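Long-range contacts in mevalonate kinase, putative (Leishmania major, PDB 2HFS), which probably catalyses the ATP-dependent phosphorylation of (R)-mevalonate to (R)-5-phosphomevalonate, an early step of isoprenoid and sterol biosynthesis: residues A[20-25]-A[37-42]; A[165-170]-A[182-187]; A[186-191]-A[322-327]; A[247-252]-A[280-285]. All coordinates share one frame; numbering follows the deposited sequence.

Interaction 1 (A[20-25]-A[37-42]); sequences GKVILF and IVAGIS
The carbonyl oxygen of Ile37 is gripped by two successive amides, those of Leu24 and Phe25. The bond from Phe25 N to Ile37 O (3.1 Å) is nearly straight and arrives on a lone pair, whereas Leu24 N sits closer to Ile37 O, at 2.8 Å, with its N-H bent to 133°. Two residues of 20-25 thus face one of 37-42, a classic beta bulge, and the antiparallel register shifts by one. Before the bulge, Val22 and Ala39 form a hydrogen-bonded pair, with Ala39 N 2.8 Å from Val22 O. After it, Ile37 N returns a bond to Phe25 O.

Val22, Ala39, Phe25 and Ile37 share one face of the sheet. The Phe25 ring and Ile37 run alongside each other in the same direction, and CD2 of Phe25 comes within 3.9 Å of Ile37 CD1. The small CB of Ala39 suits a place where Val22 CG2 and Leu24 CG both press on it. Helices 216-239 and 242-258 pack on the Phe25 ring. On the other face, Lys21 and Val38 cross obliquely; Lys21 CG lies 3.3 Å from Val38 CG1, closer than two carbons normally pack. With CG anti to the backbone N (chi1 173°), that carbon is set against Val38 CG1; the chain bends beyond it, and NZ forms a salt bridge with Asp158. Beta-branched residues and a short alanine suit this buried, extended pairing. Strands 17-25 and 36-52 so make a bulged antiparallel hairpin, part of the mixed sheet of the GHMP kinase fold.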
loop_
_atom_site.group_PDB
_atom_site.type_symbol
_atom_site.label_atom_id
_atom_site.label_comp_id
_atom_site.label_asym_id
_atom_site.label_seq_id
_atom_site.Cartn_x
_atom_site.Cartn_y
_atom_site.Cartn_z
ATOM N N GLY A 20 0.491 3.404 -5.129
ATOM C CA GLY A 20 0.312 2.134 -4.422
ATOM C C GLY A 20 1.319 1.954 -3.302
ATOM O O GLY A 20 2.208 2.783 -3.134
ATOM N N LYS A 21 1.173 0.863 -2.548
ATOM C CA LYS A 21 1.948 0.633 -1.326
ATOM C C LYS A 21 2.267 -0.839 -1.112
ATOM O O LYS A 21 1.392 -1.690 -1.263
ATOM C CB LYS A 21 1.155 1.118 -0.097
ATOM C CG LYS A 21 1.838 0.762 1.239
ATOM C CD LYS A 21 0.890 0.118 2.254
ATOM C CE LYS A 21 0.211 -1.159 1.738
ATOM N NZ LYS A 21 -0.551 -1.862 2.805
ATOM N N VAL A 22 3.506 -1.133 -0.724
ATOM C CA VAL A 22 3.833 -2.458 -0.186
ATOM C C VAL A 22 4.590 -2.296 1.139
ATOM O O VAL A 22 5.323 -1.340 1.318
ATOM C CB VAL A 22 4.666 -3.368 -1.162
ATOM C CG1 VAL A 22 4.028 -3.426 -2.550
ATOM C CG2 VAL A 22 6.111 -2.915 -1.267
ATOM N N ILE A 23 4.407 -3.226 2.059
ATOM C CA ILE A 23 5.221 -3.216 3.263
ATOM C C ILE A 23 6.450 -4.084 3.044
ATOM O O ILE A 23 6.340 -5.299 2.815
ATOM C CB ILE A 23 4.408 -3.673 4.481
ATOM C CG1 ILE A 23 3.188 -2.783 4.671
ATOM C CG2 ILE A 23 5.278 -3.605 5.723
ATOM C CD1 ILE A 23 2.069 -3.441 5.424
ATOM N N LEU A 24 7.624 -3.458 3.080
ATOM C CA LEU A 24 8.865 -4.181 2.891
ATOM C C LEU A 24 9.281 -4.895 4.164
ATOM O O LEU A 24 9.664 -6.063 4.123
ATOM C CB LEU A 24 9.979 -3.255 2.407
ATOM C CG LEU A 24 9.829 -2.723 0.983
ATOM C CD1 LEU A 24 11.121 -2.034 0.625
ATOM C CD2 LEU A 24 9.510 -3.856 -0.003
ATOM N N PHE A 25 9.187 -4.187 5.285
ATOM C CA PHE A 25 9.478 -4.758 6.606
ATOM C C PHE A 25 8.477 -4.368 7.664
ATOM O O PHE A 25 8.046 -3.226 7.722
ATOM C CB PHE A 25 10.853 -4.307 7.103
ATOM C CG PHE A 25 12.003 -4.869 6.304
ATOM C CD1 PHE A 25 12.633 -6.049 6.712
ATOM C CD2 PHE A 25 12.451 -4.230 5.159
ATOM C CE1 PHE A 25 13.673 -6.579 5.994
ATOM C CE2 PHE A 25 13.519 -4.763 4.425
ATOM C CZ PHE A 25 14.126 -5.945 4.842
ATOM N N ILE A 37 9.152 -0.557 7.449
ATOM C CA ILE A 37 9.551 0.103 6.228
ATOM C C ILE A 37 8.449 -0.168 5.214
ATOM O O ILE A 37 8.158 -1.322 4.873
ATOM C CB ILE A 37 10.961 -0.362 5.732
ATOM C CG1 ILE A 37 12.041 -0.124 6.813
ATOM C CG2 ILE A 37 11.335 0.347 4.407
ATOM C CD1 ILE A 37 13.472 -0.693 6.482
ATOM N N VAL A 38 7.825 0.916 4.772
ATOM C CA VAL A 38 6.770 0.872 3.777
ATOM C C VAL A 38 7.241 1.564 2.503
ATOM O O VAL A 38 7.977 2.568 2.540
ATOM C CB VAL A 38 5.466 1.516 4.289
ATOM C CG1 VAL A 38 4.375 1.418 3.238
ATOM C CG2 VAL A 38 5.008 0.854 5.584
ATOM N N ALA A 39 6.827 1.010 1.373
ATOM C CA ALA A 39 7.289 1.500 0.103
ATOM C C ALA A 39 6.103 2.002 -0.690
ATOM O O ALA A 39 5.176 1.232 -0.986
ATOM C CB ALA A 39 8.018 0.413 -0.627
ATOM N N GLY A 40 6.113 3.293 -0.996
ATOM C CA GLY A 40 5.142 3.872 -1.922
ATOM C C GLY A 40 5.672 3.710 -3.331
ATOM O O GLY A 40 6.689 4.321 -3.696
ATOM N N ILE A 41 4.973 2.911 -4.136
ATOM C CA ILE A 41 5.486 2.501 -5.445
ATOM C C ILE A 41 5.175 3.534 -6.542
ATOM O O ILE A 41 4.357 4.443 -6.328
ATOM C CB ILE A 41 4.973 1.093 -5.797
ATOM C CG1 ILE A 41 3.443 1.020 -5.825
ATOM C CG2 ILE A 41 5.520 0.031 -4.776
ATOM C CD1 ILE A 41 2.926 -0.220 -6.603
ATOM N N SER A 42 5.820 3.417 -7.699
ATOM C CA SER A 42 5.645 4.425 -8.766
ATOM C C SER A 42 4.260 4.354 -9.345
ATOM O O SER A 42 3.714 5.360 -9.808
ATOM C CB SER A 42 6.617 4.177 -9.932
ATOM O OG SER A 42 7.956 4.323 -9.547
#

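Interaction 2 (A[165-170]-A[182-187]); sequences GGLILY and IAFQQR
Leu167 and Ile182 meet through both backbone and side chain, and here the contact is tight. The Ile182 amide gives a hydrogen bond to Leu167 O at 3.0 Å, approaching from well above the carbonyl plane, and the CB atoms of Leu167 and Ile182 are 3.8 Å apart. Ile182 then reaches along the strand. Its CG1 is anti to the carbonyl carbon, and an extended chi2 (168°) carries CD1 over the backbone, 3.5 Å from Leu169 N, while also touching CB of Leu169 at 3.9 Å. The Leu169 and Ile182 side chains cross at about a right angle. An isoleucine suits this spot, since one branch can follow the neighbouring backbone while CB stays against Leu167.

Strand 166-172 turns back into strand 177-182, an antiparallel hairpin belonging to the mixed sheet of this GHMP kinase. The strand 36-52 lies along the other edge of 166-172, and Leu237 of helix 216-239 packs against Leu167, Ile182 and Phe184 alike, an apolar setting that suits all three residues.

Toward the start of 166-172 the pairing is looser. There a water takes the place of a direct backbone bond: it accepts from Leu167 N at 2.8 Å and donates to Ile182 O at 3.0 Å, so both polar atoms are served although the chains have begun to part. Past this water the chain from 183 onward leaves the sheet. Phe184 keeps a lighter hold, its CB 4.1 Å from Leu167 CD1, and its amide turns instead to Ser327 OG.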
loop_
_atom_site.group_PDB
_atom_site.type_symbol
_atom_site.label_atom_id
_atom_site.label_comp_id
_atom_site.label_asym_id
_atom_site.label_seq_id
_atom_site.Cartn_x
_atom_site.Cartn_y
_atom_site.Cartn_z
ATOM N N GLY A 165 4.769 8.828 -1.599
ATOM C CA GLY A 165 5.610 7.859 -2.323
ATOM C C GLY A 165 6.954 7.580 -1.646
ATOM O O GLY A 165 7.222 8.084 -0.549
ATOM N N GLY A 166 7.785 6.768 -2.297
ATOM C CA GLY A 166 9.150 6.492 -1.823
ATOM C C GLY A 166 9.186 5.522 -0.653
ATOM O O GLY A 166 8.206 4.850 -0.383
ATOM N N LEU A 167 10.331 5.421 0.017
ATOM C CA LEU A 167 10.441 4.599 1.211
ATOM C C LEU A 167 10.126 5.443 2.423
ATOM O O LEU A 167 10.454 6.638 2.465
ATOM C CB LEU A 167 11.834 3.994 1.343
ATOM C CG LEU A 167 12.296 3.020 0.268
ATOM C CD1 LEU A 167 13.649 2.458 0.665
ATOM C CD2 LEU A 167 11.301 1.879 0.006
ATOM N N ILE A 168 9.482 4.813 3.398
ATOM C CA ILE A 168 8.920 5.502 4.552
ATOM C C ILE A 168 9.109 4.661 5.800
ATOM O O ILE A 168 8.716 3.493 5.836
ATOM C CB ILE A 168 7.428 5.808 4.317
ATOM C CG1 ILE A 168 7.286 6.794 3.148
ATOM C CG2 ILE A 168 6.734 6.326 5.609
ATOM C CD1 ILE A 168 5.874 7.177 2.796
ATOM N N LEU A 169 9.704 5.279 6.817
ATOM C CA LEU A 169 9.839 4.668 8.130
ATOM C C LEU A 169 8.566 4.922 8.924
ATOM O O LEU A 169 8.144 6.073 9.098
ATOM C CB LEU A 169 11.062 5.240 8.859
ATOM C CG LEU A 169 11.622 4.500 10.079
ATOM C CD1 LEU A 169 12.230 3.143 9.675
ATOM C CD2 LEU A 169 12.668 5.382 10.762
ATOM N N TYR A 170 7.963 3.836 9.401
ATOM C CA TYR A 170 6.644 3.845 10.027
ATOM C C TYR A 170 6.728 3.200 11.396
ATOM O O TYR A 170 7.154 2.052 11.528
ATOM C CB TYR A 170 5.656 3.121 9.094
ATOM C CG TYR A 170 4.397 2.450 9.661
ATOM C CD1 TYR A 170 3.973 1.227 9.136
ATOM C CD2 TYR A 170 3.606 3.046 10.645
ATOM C CE1 TYR A 170 2.828 0.597 9.588
ATOM C CE2 TYR A 170 2.442 2.421 11.109
ATOM C CZ TYR A 170 2.064 1.195 10.570
ATOM O OH TYR A 170 0.927 0.536 10.997
ATOM N N ILE A 182 12.736 7.912 3.928
ATOM C CA ILE A 182 14.002 7.223 3.949
ATOM C C ILE A 182 14.720 7.537 2.650
ATOM O O ILE A 182 14.249 7.189 1.562
ATOM C CB ILE A 182 13.797 5.684 4.109
ATOM C CG1 ILE A 182 13.178 5.355 5.461
ATOM C CG2 ILE A 182 15.118 4.938 3.911
ATOM C CD1 ILE A 182 12.683 3.913 5.596
ATOM N N ALA A 183 15.862 8.212 2.768
ATOM C CA ALA A 183 16.715 8.483 1.608
ATOM C C ALA A 183 17.328 7.197 1.038
ATOM O O ALA A 183 17.838 6.356 1.784
ATOM C CB ALA A 183 17.811 9.504 1.975
ATOM N N PHE A 184 17.252 7.040 -0.285
ATOM C CA PHE A 184 17.764 5.851 -0.979
ATOM C C PHE A 184 18.138 6.192 -2.423
ATOM O O PHE A 184 17.391 6.903 -3.104
ATOM C CB PHE A 184 16.750 4.694 -0.931
ATOM C CG PHE A 184 17.338 3.363 -1.307
ATOM C CD1 PHE A 184 16.898 2.687 -2.434
ATOM C CD2 PHE A 184 18.359 2.793 -0.547
ATOM C CE1 PHE A 184 17.459 1.456 -2.792
ATOM C CE2 PHE A 184 18.929 1.563 -0.909
ATOM C CZ PHE A 184 18.472 0.898 -2.026
ATOM N N GLN A 185 19.280 5.685 -2.889
ATOM C CA GLN A 185 19.857 6.128 -4.176
ATOM C C GLN A 185 19.793 5.098 -5.310
ATOM O O GLN A 185 20.435 5.273 -6.356
ATOM C CB GLN A 185 21.311 6.582 -3.986
ATOM C CG GLN A 185 21.492 7.833 -3.140
ATOM C CD GLN A 185 22.921 8.003 -2.683
ATOM O OE1 GLN A 185 23.395 7.263 -1.819
ATOM N NE2 GLN A 185 23.616 8.971 -3.263
ATOM N N GLN A 186 19.025 4.033 -5.097
ATOM C CA GLN A 186 18.895 2.931 -6.049
ATOM C C GLN A 186 17.428 2.594 -6.346
ATOM O O GLN A 186 16.591 2.665 -5.459
ATOM C CB GLN A 186 19.577 1.685 -5.479
ATOM C CG GLN A 186 21.005 1.474 -5.929
ATOM C CD GLN A 186 21.554 0.176 -5.401
ATOM O OE1 GLN A 186 21.693 -0.804 -6.141
ATOM N NE2 GLN A 186 21.836 0.149 -4.112
ATOM N N ARG A 187 17.128 2.218 -7.588
ATOM C CA ARG A 187 15.794 1.694 -7.939
ATOM C C ARG A 187 15.583 0.312 -7.293
ATOM O O ARG A 187 16.508 -0.501 -7.259
ATOM C CB ARG A 187 15.677 1.570 -9.455
ATOM C CG ARG A 187 14.288 1.698 -10.036
ATOM C CD ARG A 187 14.251 1.531 -11.557
ATOM N NE ARG A 187 14.894 2.638 -12.278
ATOM C CZ ARG A 187 15.134 2.666 -13.592
ATOM N NH1 ARG A 187 14.804 1.639 -14.369
ATOM N NH2 ARG A 187 15.716 3.729 -14.134
HETATM O O HOH W 1 12.755 6.511 -0.926
#

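Interaction 3 (A[186-191]-A[322-327]); sequences QRLYLV and YTVQPS
Gln186 and Arg187 meet Pro326 before the strand proper begins: CG of the proline ring lies 3.5 Å from Arg187 N and just as near Gln186 C. Having no amide hydrogen, proline suits a place where the regular pairing has stopped. Gln186 NE2 is bonded elsewhere, to Gly240 O. Arg187 lays its CG over one face of the Tyr189 ring, toward the rim.

At Leu188 the antiparallel pairing starts. Its N-H gives a bond to Val324 O and its carbonyl takes one from Val324 N, both 3.1 Å; the second arrives on a lone pair of Leu188 O. The two side chains extend together from the sheet, with Leu188 CD2 3.7 Å from Val324 CB.

Tyr189 pairs with Thr323 on the opposite face, where helix 299-312 packs on both, and Thr323 OG1 is bonded to Ser42 OG. Leu190 closes the pairing: its N lies 2.9 Å from Tyr322 O, and its O accepts from Tyr322 N (3.0 Å), the donor above the carbonyl plane. Leu190 CD1 touches Val324 CG2 at 3.7 Å, the two side chains slanting across each other.

Val324 packs beside two leucines on an apolar face, where Ala39 and Ile41 of strand 36-52 also touch it. Four backbone bonds thus join strand 318-324, outermost in the sheet, to its neighbour 188-194 and set the register, while apolar side chains fill one face.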
loop_
_atom_site.group_PDB
_atom_site.type_symbol
_atom_site.label_atom_id
_atom_site.label_comp_id
_atom_site.label_asym_id
_atom_site.label_seq_id
_atom_site.Cartn_x
_atom_site.Cartn_y
_atom_site.Cartn_z
ATOM N N GLN A 186 19.025 4.033 -5.097
ATOM C CA GLN A 186 18.895 2.931 -6.049
ATOM C C GLN A 186 17.428 2.594 -6.346
ATOM O O GLN A 186 16.591 2.665 -5.459
ATOM C CB GLN A 186 19.577 1.685 -5.479
ATOM C CG GLN A 186 21.005 1.474 -5.929
ATOM C CD GLN A 186 21.554 0.176 -5.401
ATOM O OE1 GLN A 186 21.693 -0.804 -6.141
ATOM N NE2 GLN A 186 21.836 0.149 -4.112
ATOM N N ARG A 187 17.128 2.218 -7.588
ATOM C CA ARG A 187 15.794 1.694 -7.939
ATOM C C ARG A 187 15.583 0.312 -7.293
ATOM O O ARG A 187 16.508 -0.501 -7.259
ATOM C CB ARG A 187 15.677 1.570 -9.455
ATOM C CG ARG A 187 14.288 1.698 -10.036
ATOM C CD ARG A 187 14.251 1.531 -11.557
ATOM N NE ARG A 187 14.894 2.638 -12.278
ATOM C CZ ARG A 187 15.134 2.666 -13.592
ATOM N NH1 ARG A 187 14.804 1.639 -14.369
ATOM N NH2 ARG A 187 15.716 3.729 -14.134
ATOM N N LEU A 188 14.378 0.060 -6.795
ATOM C CA LEU A 188 13.954 -1.258 -6.345
ATOM C C LEU A 188 13.057 -1.855 -7.439
ATOM O O LEU A 188 12.021 -1.310 -7.753
ATOM C CB LEU A 188 13.131 -1.135 -5.052
ATOM C CG LEU A 188 13.703 -1.160 -3.638
ATOM C CD1 LEU A 188 15.097 -0.678 -3.510
ATOM C CD2 LEU A 188 12.804 -0.585 -2.574
ATOM N N TYR A 189 13.489 -2.982 -7.984
ATOM C CA TYR A 189 12.738 -3.739 -8.953
ATOM C C TYR A 189 11.928 -4.821 -8.211
ATOM O O TYR A 189 12.500 -5.803 -7.721
ATOM C CB TYR A 189 13.691 -4.350 -9.988
ATOM C CG TYR A 189 14.404 -3.342 -10.878
ATOM C CD1 TYR A 189 15.728 -2.974 -10.629
ATOM C CD2 TYR A 189 13.763 -2.771 -11.977
ATOM C CE1 TYR A 189 16.390 -2.048 -11.443
ATOM C CE2 TYR A 189 14.418 -1.847 -12.799
ATOM C CZ TYR A 189 15.727 -1.492 -12.519
ATOM O OH TYR A 189 16.376 -0.576 -13.326
ATOM N N LEU A 190 10.609 -4.612 -8.100
ATOM C CA LEU A 190 9.729 -5.484 -7.327
ATOM C C LEU A 190 8.845 -6.379 -8.182
ATOM O O LEU A 190 8.333 -5.954 -9.235
ATOM C CB LEU A 190 8.838 -4.643 -6.385
ATOM C CG LEU A 190 9.524 -3.730 -5.362
ATOM C CD1 LEU A 190 8.506 -2.984 -4.492
ATOM C CD2 LEU A 190 10.461 -4.535 -4.487
ATOM N N VAL A 191 8.640 -7.616 -7.723
ATOM C CA VAL A 191 7.560 -8.443 -8.272
ATOM C C VAL A 191 6.578 -8.599 -7.108
ATOM O O VAL A 191 6.956 -9.057 -6.039
ATOM C CB VAL A 191 8.022 -9.846 -8.755
ATOM C CG1 VAL A 191 6.843 -10.609 -9.308
ATOM C CG2 VAL A 191 9.092 -9.736 -9.834
ATOM N N TYR A 322 6.279 -3.992 -10.195
ATOM C CA TYR A 322 6.156 -2.671 -9.615
ATOM C C TYR A 322 7.561 -2.168 -9.290
ATOM O O TYR A 322 8.502 -2.958 -9.210
ATOM C CB TYR A 322 5.271 -2.719 -8.363
ATOM C CG TYR A 322 3.765 -2.898 -8.637
ATOM C CD1 TYR A 322 2.929 -3.506 -7.696
ATOM C CD2 TYR A 322 3.193 -2.446 -9.826
ATOM C CE1 TYR A 322 1.535 -3.660 -7.936
ATOM C CE2 TYR A 322 1.820 -2.599 -10.084
ATOM C CZ TYR A 322 0.995 -3.192 -9.125
ATOM O OH TYR A 322 -0.363 -3.328 -9.354
ATOM N N THR A 323 7.718 -0.859 -9.128
ATOM C CA THR A 323 9.037 -0.302 -8.770
ATOM C C THR A 323 8.946 0.760 -7.685
ATOM O O THR A 323 7.931 1.448 -7.523
ATOM C CB THR A 323 9.782 0.314 -9.984
ATOM O OG1 THR A 323 9.046 1.437 -10.475
ATOM C CG2 THR A 323 9.867 -0.640 -11.183
ATOM N N VAL A 324 10.035 0.888 -6.939
ATOM C CA VAL A 324 10.212 1.992 -6.034
ATOM C C VAL A 324 11.301 2.907 -6.575
ATOM O O VAL A 324 12.399 2.471 -6.935
ATOM C CB VAL A 324 10.555 1.543 -4.615
ATOM C CG1 VAL A 324 10.648 2.755 -3.696
ATOM C CG2 VAL A 324 9.521 0.546 -4.112
ATOM N N GLN A 325 10.967 4.189 -6.620
ATOM C CA GLN A 325 11.845 5.189 -7.182
ATOM C C GLN A 325 12.850 5.660 -6.134
ATOM O O GLN A 325 12.493 5.795 -4.959
ATOM C CB GLN A 325 10.995 6.355 -7.656
ATOM C CG GLN A 325 11.664 7.195 -8.706
ATOM C CD GLN A 325 10.868 8.437 -9.010
ATOM O OE1 GLN A 325 11.409 9.406 -9.551
ATOM N NE2 GLN A 325 9.573 8.422 -8.648
ATOM N N PRO A 326 14.097 5.901 -6.548
ATOM C CA PRO A 326 15.101 6.482 -5.657
ATOM C C PRO A 326 14.723 7.900 -5.274
ATOM O O PRO A 326 14.190 8.640 -6.098
ATOM C CB PRO A 326 16.367 6.517 -6.515
ATOM C CG PRO A 326 16.107 5.556 -7.629
ATOM C CD PRO A 326 14.648 5.630 -7.889
ATOM N N SER A 327 15.004 8.257 -4.027
ATOM C CA SER A 327 14.699 9.579 -3.498
ATOM C C SER A 327 15.644 10.657 -4.040
ATOM O O SER A 327 15.257 11.814 -4.171
ATOM C CB SER A 327 14.786 9.546 -1.976
ATOM O OG SER A 327 16.109 9.225 -1.564
#

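Interaction 4 (A[247-252]-A[280-285]); sequences QLMNAN and GAKLSG
Asn250 on helix 242-258 binds the backbone of strand 280-284, where a helix packs at a shallow angle (28°) on an edge strand of the four-stranded antiparallel sheet. Both elements belong to the C-terminal region of the GHMP kinase family.

The polar link is one hydrogen bond: Ala281 N reaches Asn250 OD1 at 2.9 Å, with an N-H angle of 155° and the donor tilted from the plane of the side-chain carbonyl. OD1 also takes a weak bond from Arg274 NE. A short amide suits this position because it can present an acceptor to a strand amide lying close to the helix.

Glycine suits position 280, where the strand backbone passes close to CB of Met249; CA of Gly280 lies 3.4 Å from Asn250 OD1.

Van der Waals contact falls mainly to Lys282, whose aliphatic chain crosses the selenomethionine Met249 at about a right angle. Lys282 CD sits 3.8 Å from Met249 CB and 3.5 Å from Met249 O, and the chain then bends at chi3 (-74°) to put CE 3.6 Å from Asn252 OD1. A long lysine suits a buried path that ends in polar partners. The ammonium forms a salt bridge with Glu27 and a hydrogen bond with Leu24 O, partners that probably stabilise the buried charge; the third is Leu283 O, 3.0 Å from Lys282 NZ and nearly in line with the C=O bond.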
loop_
_atom_site.group_PDB
_atom_site.type_symbol
_atom_site.label_atom_id
_atom_site.label_comp_id
_atom_site.label_asym_id
_atom_site.label_seq_id
_atom_site.Cartn_x
_atom_site.Cartn_y
_atom_site.Cartn_z
ATOM N N GLN A 247 18.237 -10.694 1.717
ATOM C CA GLN A 247 18.421 -11.660 2.788
ATOM C C GLN A 247 17.609 -11.318 4.059
ATOM O O GLN A 247 17.046 -12.214 4.696
ATOM C CB GLN A 247 19.912 -11.842 3.098
ATOM C CG GLN A 247 20.215 -13.021 4.052
ATOM C CD GLN A 247 19.304 -14.238 3.845
ATOM O OE1 GLN A 247 19.160 -14.762 2.717
ATOM N NE2 GLN A 247 18.679 -14.688 4.940
ATOM N N LEU A 248 17.546 -10.036 4.402
ATOM C CA LEU A 248 16.805 -9.542 5.567
ATOM C C LEU A 248 15.294 -9.693 5.387
ATOM O O LEU A 248 14.589 -10.068 6.323
ATOM C CB LEU A 248 17.176 -8.079 5.868
ATOM C CG LEU A 248 18.599 -7.849 6.421
ATOM C CD1 LEU A 248 19.101 -6.475 6.075
ATOM C CD2 LEU A 248 18.668 -8.093 7.933
HETATM N N MSE A 249 14.811 -9.407 4.179
HETATM C CA MSE A 249 13.422 -9.685 3.830
HETATM C C MSE A 249 13.091 -11.165 4.056
HETATM O O MSE A 249 12.050 -11.494 4.604
HETATM C CB MSE A 249 13.125 -9.279 2.374
HETATM C CG MSE A 249 12.963 -7.772 2.168
HETATM SE SE MSE A 249 13.027 -7.395 0.288
HETATM C CE MSE A 249 11.248 -8.038 -0.216
ATOM N N ASN A 250 13.981 -12.058 3.642
ATOM C CA ASN A 250 13.789 -13.498 3.886
ATOM C C ASN A 250 13.694 -13.803 5.375
ATOM O O ASN A 250 12.856 -14.598 5.828
ATOM C CB ASN A 250 14.934 -14.301 3.249
ATOM C CG ASN A 250 14.841 -14.346 1.750
ATOM O OD1 ASN A 250 13.784 -14.080 1.189
ATOM N ND2 ASN A 250 15.947 -14.702 1.085
ATOM N N ALA A 251 14.563 -13.146 6.139
ATOM C CA ALA A 251 14.599 -13.332 7.581
ATOM C C ALA A 251 13.301 -12.839 8.187
ATOM O O ALA A 251 12.762 -13.466 9.099
ATOM C CB ALA A 251 15.784 -12.587 8.184
ATOM N N ASN A 252 12.815 -11.710 7.676
ATOM C CA ASN A 252 11.547 -11.154 8.125
ATOM C C ASN A 252 10.390 -12.086 7.831
ATOM O O ASN A 252 9.553 -12.312 8.701
ATOM C CB ASN A 252 11.275 -9.767 7.488
ATOM C CG ASN A 252 10.231 -8.925 8.273
ATOM O OD1 ASN A 252 10.032 -7.751 7.950
ATOM N ND2 ASN A 252 9.573 -9.510 9.283
ATOM N N GLY A 280 15.305 -11.368 -2.262
ATOM C CA GLY A 280 14.513 -11.704 -1.075
ATOM C C GLY A 280 13.051 -11.766 -1.463
ATOM O O GLY A 280 12.665 -11.194 -2.475
ATOM N N ALA A 281 12.232 -12.422 -0.640
ATOM C CA ALA A 281 10.804 -12.517 -0.923
ATOM C C ALA A 281 10.068 -12.842 0.363
ATOM O O ALA A 281 10.553 -13.617 1.193
ATOM C CB ALA A 281 10.539 -13.590 -1.958
ATOM N N LYS A 282 8.888 -12.258 0.527
ATOM C CA LYS A 282 8.172 -12.416 1.785
ATOM C C LYS A 282 6.740 -11.994 1.584
ATOM O O LYS A 282 6.428 -11.239 0.659
ATOM C CB LYS A 282 8.811 -11.555 2.892
ATOM C CG LYS A 282 8.884 -10.044 2.552
ATOM C CD LYS A 282 9.525 -9.230 3.685
ATOM C CE LYS A 282 8.597 -9.038 4.904
ATOM N NZ LYS A 282 7.498 -8.067 4.614
ATOM N N LEU A 283 5.882 -12.433 2.483
ATOM C CA LEU A 283 4.524 -11.909 2.522
ATOM C C LEU A 283 4.595 -10.413 2.804
ATOM O O LEU A 283 5.543 -9.942 3.418
ATOM C CB LEU A 283 3.683 -12.594 3.592
ATOM C CG LEU A 283 3.969 -12.462 5.085
ATOM C CD1 LEU A 283 3.409 -11.178 5.782
ATOM C CD2 LEU A 283 3.335 -13.721 5.723
ATOM N N SER A 284 3.586 -9.676 2.359
ATOM C CA SER A 284 3.559 -8.227 2.572
ATOM C C SER A 284 2.206 -7.835 3.128
ATOM O O SER A 284 1.197 -7.994 2.449
ATOM C CB SER A 284 3.807 -7.480 1.259
ATOM O OG SER A 284 3.709 -6.079 1.465
ATOM N N GLY A 285 2.189 -7.325 4.355
ATOM C CA GLY A 285 0.952 -6.816 4.934
ATOM C C GLY A 285 0.333 -7.812 5.886
ATOM O O GLY A 285 1.029 -8.427 6.686
#

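Interactions 1 and 2 share the mixed sheet, with strands 36-52 and 166-172 side by side and centres about 9 Å apart; interactions 3 and 4 both reach the four-stranded antiparallel sheet, about 16 Å apart between centres. Interaction 1 bridges the two sheets: it touches 322-327 through Ser42 and Thr323, and 280-285 through Ile23 and Ser284. Along the chain, interactions 1 and 2 follow in series, and interaction 3 starts at Gln186 and Arg187, which it shares with interaction 2. Interaction 4 falls within the long span between the two segments of interaction 3. The hairpin of interaction 1 thus ties the N-terminal and C-terminal parts of the kinase together.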